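Local atomic coordinates of leucine-rich repeat protein (PDB entry 4ECN), a protein that is of unknown function but, as an extracellular leucine-rich repeat protein, probably binds other proteins. Residues S153-V158 / Y221-Q226; M176-K181 / A203-A208. One frame throughout, in Å; residues are numbered along the deposited sequence.

Overall arrangement
From the N terminus, the chain first enters 153-158, the lead-in and start of strand 157-164, then comes back along strand 170-179, whose last residues and those beyond make up 176-181. Past an untraced loop it reaches 203-208 on strand 202-212, and interaction 2 closes there. Strand 214-227 follows, and its residues 221-226 return to 153-158 to close interaction 1, so interaction 2 is nested inside the larger loop. The two contacts, centres about 10 Å apart, meet where strands 157-164 and 170-179 pair (Met176 N to Val158 O 2.9 Å, a probable hydrogen bond), and Val158 CG1 packs on Cys205 SG. Together they join four strands of one sheet in the second DUF4458 domain.

Interaction 1. Residues S153-V158 / Y221-Q226; sequences SNIRYV and YTTYSQ
With CG1 anti to the carbonyl carbon (chi1 -72°), Ile155 keeps CG2 anti to the backbone N and sets that methyl against Thr223, 3.8 Å from CG2 of the threonine. Val158 likewise has CG2 anti to N, and it reaches the same Thr223 CG2, at 3.7 Å, from three residues further along the segment, where Val158 is the non-hydrogen-bonded partner of Thr223. The threonine methyl thus serves both branched residues, while its hydroxyl bonds Tyr150. An alanine in place of Ile155 would probably open a gap beside the Thr223 methyl and leave it with less apolar cover.

The backbone makes a classic beta bulge: Arg156 and Tyr157 both face Tyr224. Tyr224 O takes two N-H groups, from Arg156 N at 2.6 Å, nearly in line with the carbonyl, and from Tyr157 N at 3.2 Å, tilted out of the carbonyl plane. Tyr224 N returns a bond of 2.7 Å to Tyr157 O.

On the face carrying the two tyrosines, Tyr157 CB and Tyr224 CB lie 4.0 Å apart, and the carbonyl of Tyr157 comes to the edge of the Tyr224 ring. In Gln226 a bend at chi2 (89°) turns CD toward the Tyr157 ring, and OE1 lies near CE2, with the amide nearly perpendicular to the ring. Arg231 bonds that same OE1 and makes a cation-pi contact with Tyr157.

Strand 230-238 flanks 221-226, a backbone hydrogen bond joining Thr223 and Leu234, and strand 170-179 flanks 153-158 through Val178 and Met176. Ile259 of strand 251-259 packs against Ile155, Tyr221 and Thr223.

Interaction 2. Residues M176-K181 / A203-A208; sequences MKVTYK and ATCDSA
Strands 176-179 and 203-206 run antiparallel but twisted, their axes 136° apart, and Thr179 and Thr204 form a hydrogen-bonded pair: Thr179 N gives a nearly straight bond of 2.6 Å to Thr204 O, and Thr204 N a longer one of 3.2 Å to Thr179 O, from above the carbonyl plane.

On the apolar side, Ala203 CB is met by two side chains. Val178 turns CG1 anti to its backbone N (chi1 177°) and brings it to 3.5 Å from that methyl, while Tyr180 meets the same methyl with its ring edge, CD1 lying 3.7 Å away. Farther along, Cys205 SG sits 3.8 Å from CB of Met176, a selenomethionine, whose chain folds back at chi3 (-58°) to leave CE close to the sulphur too. Phe135 and Leu137 of strand 130-139 add to this apolar layer.

The side with the two threonines is polar. Thr204 OG1 donates to Asp206 OD1 at 2.9 Å, which probably helps fix the rotation of the carboxylate, while Asp206 OD2 lies 3.5 Å from Thr179 CG2, the two side chains crossing at about a right angle.

One apolar and one polar face on neighbouring antiparallel strands is the usual amphipathic pattern of a beta-sandwich sheet, consistent with the transthyretin-like fold of the DUF4458 family.

Interaction 1. Residues S153-V158 / Y221-Q226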
loop_
_atom_site.group_PDB
_atom_site.type_symbol
_atom_site.label_atom_id
_atom_site.label_comp_id
_atom_site.label_asym_id
_atom_site.label_seq_id
_atom_site.Cartn_x
_atom_site.Cartn_y
_atom_site.Cartn_z
ATOM N N SER A 153 23.616 -14.277 -43.986
ATOM C CA SER A 153 24.236 -15.595 -43.927
ATOM C C SER A 153 24.758 -15.764 -42.499
ATOM O O SER A 153 25.104 -14.756 -41.891
ATOM C CB SER A 153 25.338 -15.700 -44.978
ATOM O OG SER A 153 26.208 -14.578 -44.947
ATOM N N ASN A 154 24.707 -16.959 -41.925
ATOM C CA ASN A 154 25.128 -17.281 -40.547
ATOM C C ASN A 154 23.968 -16.902 -39.505
ATOM O O ASN A 154 24.205 -16.868 -38.288
ATOM C CB ASN A 154 26.549 -16.737 -40.103
ATOM C CG ASN A 154 26.790 -15.292 -39.664
ATOM O OD1 ASN A 154 25.895 -14.562 -39.188
ATOM N ND2 ASN A 154 28.073 -14.898 -39.718
ATOM N N ILE A 155 22.710 -16.783 -40.000
ATOM C CA ILE A 155 21.473 -16.824 -39.210
ATOM C C ILE A 155 21.197 -18.327 -39.104
ATOM O O ILE A 155 21.001 -18.955 -40.150
ATOM C CB ILE A 155 20.270 -15.994 -39.789
ATOM C CG1 ILE A 155 20.447 -14.489 -39.651
ATOM C CG2 ILE A 155 18.939 -16.428 -39.165
ATOM C CD1 ILE A 155 19.383 -13.661 -40.451
ATOM N N ARG A 156 21.249 -18.934 -37.916
ATOM C CA ARG A 156 21.066 -20.389 -37.841
ATOM C C ARG A 156 19.645 -20.793 -37.400
ATOM O O ARG A 156 19.135 -21.824 -37.855
ATOM C CB ARG A 156 22.095 -20.990 -36.882
ATOM C CG ARG A 156 23.539 -20.730 -37.315
ATOM C CD ARG A 156 24.063 -21.728 -38.325
ATOM N NE ARG A 156 25.379 -21.317 -38.811
ATOM C CZ ARG A 156 25.592 -20.729 -39.985
ATOM N NH1 ARG A 156 24.583 -20.514 -40.823
ATOM N NH2 ARG A 156 26.820 -20.375 -40.342
ATOM N N TYR A 157 19.030 -19.991 -36.505
ATOM C CA TYR A 157 17.693 -20.207 -35.942
ATOM C C TYR A 157 16.895 -18.905 -35.886
ATOM O O TYR A 157 17.476 -17.821 -35.777
ATOM C CB TYR A 157 17.787 -20.819 -34.534
ATOM C CG TYR A 157 18.357 -22.217 -34.547
ATOM C CD1 TYR A 157 17.544 -23.321 -34.788
ATOM C CD2 TYR A 157 19.720 -22.437 -34.362
ATOM C CE1 TYR A 157 18.074 -24.610 -34.857
ATOM C CE2 TYR A 157 20.262 -23.722 -34.423
ATOM C CZ TYR A 157 19.435 -24.809 -34.660
ATOM O OH TYR A 157 19.972 -26.077 -34.694
ATOM N N VAL A 158 15.557 -19.017 -35.958
ATOM C CA VAL A 158 14.676 -17.862 -35.891
ATOM C C VAL A 158 13.435 -18.184 -35.012
ATOM O O VAL A 158 13.045 -19.348 -34.861
ATOM C CB VAL A 158 14.270 -17.381 -37.309
ATOM C CG1 VAL A 158 13.202 -18.271 -37.937
ATOM C CG2 VAL A 158 13.819 -15.927 -37.291
ATOM N N TYR A 221 10.253 -11.068 -34.862
ATOM C CA TYR A 221 11.204 -12.183 -34.955
ATOM C C TYR A 221 12.448 -11.922 -34.095
ATOM O O TYR A 221 12.790 -10.770 -33.782
ATOM C CB TYR A 221 11.636 -12.487 -36.416
ATOM C CG TYR A 221 12.491 -11.402 -37.038
ATOM C CD1 TYR A 221 13.877 -11.401 -36.878
ATOM C CD2 TYR A 221 11.911 -10.338 -37.724
ATOM C CE1 TYR A 221 14.662 -10.365 -37.381
ATOM C CE2 TYR A 221 12.687 -9.302 -38.239
ATOM C CZ TYR A 221 14.064 -9.327 -38.076
ATOM O OH TYR A 221 14.840 -8.328 -38.606
ATOM N N THR A 222 13.129 -13.021 -33.748
ATOM C CA THR A 222 14.416 -13.058 -33.073
ATOM C C THR A 222 15.277 -14.037 -33.867
ATOM O O THR A 222 14.882 -15.198 -34.033
ATOM C CB THR A 222 14.285 -13.397 -31.586
ATOM O OG1 THR A 222 13.413 -12.455 -30.963
ATOM C CG2 THR A 222 15.611 -13.358 -30.877
ATOM N N THR A 223 16.411 -13.555 -34.415
ATOM C CA THR A 223 17.338 -14.425 -35.155
ATOM C C THR A 223 18.496 -14.846 -34.224
ATOM O O THR A 223 18.868 -14.097 -33.315
ATOM C CB THR A 223 17.856 -13.767 -36.450
ATOM O OG1 THR A 223 18.319 -12.453 -36.161
ATOM C CG2 THR A 223 16.803 -13.717 -37.549
ATOM N N TYR A 224 19.051 -16.053 -34.456
ATOM C CA TYR A 224 20.148 -16.616 -33.667
ATOM C C TYR A 224 21.314 -17.142 -34.518
ATOM O O TYR A 224 21.106 -17.689 -35.600
ATOM C CB TYR A 224 19.648 -17.781 -32.800
ATOM C CG TYR A 224 18.532 -17.416 -31.855
ATOM C CD1 TYR A 224 18.802 -16.892 -30.593
ATOM C CD2 TYR A 224 17.200 -17.608 -32.212
ATOM C CE1 TYR A 224 17.773 -16.531 -29.726
ATOM C CE2 TYR A 224 16.164 -17.259 -31.352
ATOM C CZ TYR A 224 16.453 -16.723 -30.109
ATOM O OH TYR A 224 15.423 -16.378 -29.265
ATOM N N SER A 225 22.541 -17.022 -33.981
ATOM C CA SER A 225 23.770 -17.559 -34.574
ATOM C C SER A 225 24.264 -18.711 -33.704
ATOM O O SER A 225 24.256 -18.579 -32.485
ATOM C CB SER A 225 24.833 -16.474 -34.723
ATOM O OG SER A 225 25.269 -15.970 -33.470
ATOM N N GLN A 226 24.644 -19.850 -34.317
ATOM C CA GLN A 226 25.124 -21.031 -33.590
ATOM C C GLN A 226 26.624 -21.178 -33.805
ATOM O O GLN A 226 27.096 -21.101 -34.945
ATOM C CB GLN A 226 24.370 -22.311 -34.031
ATOM C CG GLN A 226 24.549 -23.549 -33.123
ATOM C CD GLN A 226 23.546 -23.665 -31.982
ATOM O OE1 GLN A 226 22.323 -23.555 -32.153
ATOM N NE2 GLN A 226 24.034 -24.022 -30.807
#

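Interaction 2. Residues M176-K181 / A203-A208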
loop_
_atom_site.group_PDB
_atom_site.type_symbol
_atom_site.label_atom_id
_atom_site.label_comp_id
_atom_site.label_asym_id
_atom_site.label_seq_id
_atom_site.Cartn_x
_atom_site.Cartn_y
_atom_site.Cartn_z
HETATM N N MSE A 176 13.026 -22.261 -34.826
HETATM C CA MSE A 176 12.964 -22.922 -36.130
HETATM C C MSE A 176 14.336 -22.873 -36.812
HETATM O O MSE A 176 14.967 -21.808 -36.805
HETATM C CB MSE A 176 11.897 -22.286 -37.024
HETATM C CG MSE A 176 10.457 -22.464 -36.510
HETATM SE SE MSE A 176 9.129 -21.625 -37.680
HETATM C CE MSE A 176 9.797 -19.808 -37.618
ATOM N N LYS A 177 14.804 -24.025 -37.393
ATOM C CA LYS A 177 16.108 -24.085 -38.059
ATOM C C LYS A 177 16.020 -23.480 -39.463
ATOM O O LYS A 177 15.235 -23.918 -40.306
ATOM C CB LYS A 177 16.675 -25.512 -38.126
ATOM C CG LYS A 177 18.145 -25.541 -38.548
ATOM C CD LYS A 177 18.644 -26.935 -38.884
ATOM C CE LYS A 177 19.979 -26.924 -39.606
ATOM N NZ LYS A 177 19.889 -26.334 -40.979
ATOM N N VAL A 178 16.861 -22.473 -39.686
ATOM C CA VAL A 178 16.986 -21.714 -40.921
ATOM C C VAL A 178 17.983 -22.448 -41.830
ATOM O O VAL A 178 19.152 -22.600 -41.467
ATOM C CB VAL A 178 17.420 -20.248 -40.603
ATOM C CG1 VAL A 178 17.634 -19.441 -41.868
ATOM C CG2 VAL A 178 16.412 -19.544 -39.692
ATOM N N THR A 179 17.510 -22.929 -42.992
ATOM C CA THR A 179 18.315 -23.642 -43.991
ATOM C C THR A 179 18.699 -22.625 -45.109
ATOM O O THR A 179 17.870 -22.272 -45.960
ATOM C CB THR A 179 17.535 -24.872 -44.485
ATOM O OG1 THR A 179 17.329 -25.747 -43.375
ATOM C CG2 THR A 179 18.244 -25.616 -45.584
ATOM N N TYR A 180 19.952 -22.129 -45.058
ATOM C CA TYR A 180 20.471 -21.136 -45.997
ATOM C C TYR A 180 21.292 -21.827 -47.088
ATOM O O TYR A 180 22.387 -22.321 -46.812
ATOM C CB TYR A 180 21.310 -20.051 -45.261
ATOM C CG TYR A 180 21.943 -19.027 -46.185
ATOM C CD1 TYR A 180 21.165 -18.081 -46.852
ATOM C CD2 TYR A 180 23.316 -19.015 -46.411
ATOM C CE1 TYR A 180 21.737 -17.166 -47.744
ATOM C CE2 TYR A 180 23.900 -18.104 -47.300
ATOM C CZ TYR A 180 23.108 -17.171 -47.952
ATOM O OH TYR A 180 23.680 -16.256 -48.802
ATOM N N LYS A 181 20.748 -21.859 -48.329
ATOM C CA LYS A 181 21.392 -22.440 -49.522
ATOM C C LYS A 181 21.859 -21.311 -50.472
ATOM O O LYS A 181 21.096 -20.366 -50.733
ATOM C CB LYS A 181 20.444 -23.416 -50.248
ATOM N N ALA A 203 16.980 -17.257 -47.116
ATOM C CA ALA A 203 17.016 -18.533 -46.386
ATOM C C ALA A 203 15.606 -19.005 -45.973
ATOM O O ALA A 203 14.692 -18.188 -45.968
ATOM C CB ALA A 203 17.888 -18.374 -45.159
ATOM N N THR A 204 15.420 -20.309 -45.622
ATOM C CA THR A 204 14.088 -20.838 -45.282
ATOM C C THR A 204 14.018 -21.767 -44.046
ATOM O O THR A 204 15.010 -22.372 -43.639
ATOM C CB THR A 204 13.531 -21.661 -46.458
ATOM O OG1 THR A 204 14.464 -22.682 -46.826
ATOM C CG2 THR A 204 13.161 -20.810 -47.663
ATOM N N CYS A 205 12.792 -21.896 -43.488
ATOM C CA CYS A 205 12.412 -22.797 -42.390
ATOM C C CYS A 205 11.691 -23.980 -43.012
ATOM O O CYS A 205 10.495 -23.884 -43.315
ATOM C CB CYS A 205 11.556 -22.077 -41.347
ATOM S SG CYS A 205 12.416 -20.753 -40.463
ATOM N N ASP A 206 12.446 -25.059 -43.305
ATOM C CA ASP A 206 11.949 -26.233 -44.027
ATOM C C ASP A 206 10.955 -27.079 -43.188
ATOM O O ASP A 206 10.012 -27.613 -43.777
ATOM C CB ASP A 206 13.119 -27.096 -44.506
ATOM C CG ASP A 206 13.977 -26.434 -45.592
ATOM O OD1 ASP A 206 13.530 -25.397 -46.168
ATOM O OD2 ASP A 206 15.083 -26.966 -45.886
ATOM N N SER A 207 11.126 -27.181 -41.849
ATOM C CA SER A 207 10.141 -27.898 -41.034
ATOM C C SER A 207 8.838 -27.056 -40.950
ATOM O O SER A 207 8.855 -25.923 -40.436
ATOM C CB SER A 207 10.691 -28.214 -39.646
ATOM O OG SER A 207 11.802 -29.096 -39.684
ATOM N N ALA A 208 7.731 -27.582 -41.529
ATOM C CA ALA A 208 6.435 -26.904 -41.542
ATOM C C ALA A 208 5.858 -26.799 -40.146
ATOM O O ALA A 208 6.163 -27.635 -39.290
ATOM C CB ALA A 208 5.461 -27.640 -42.440
#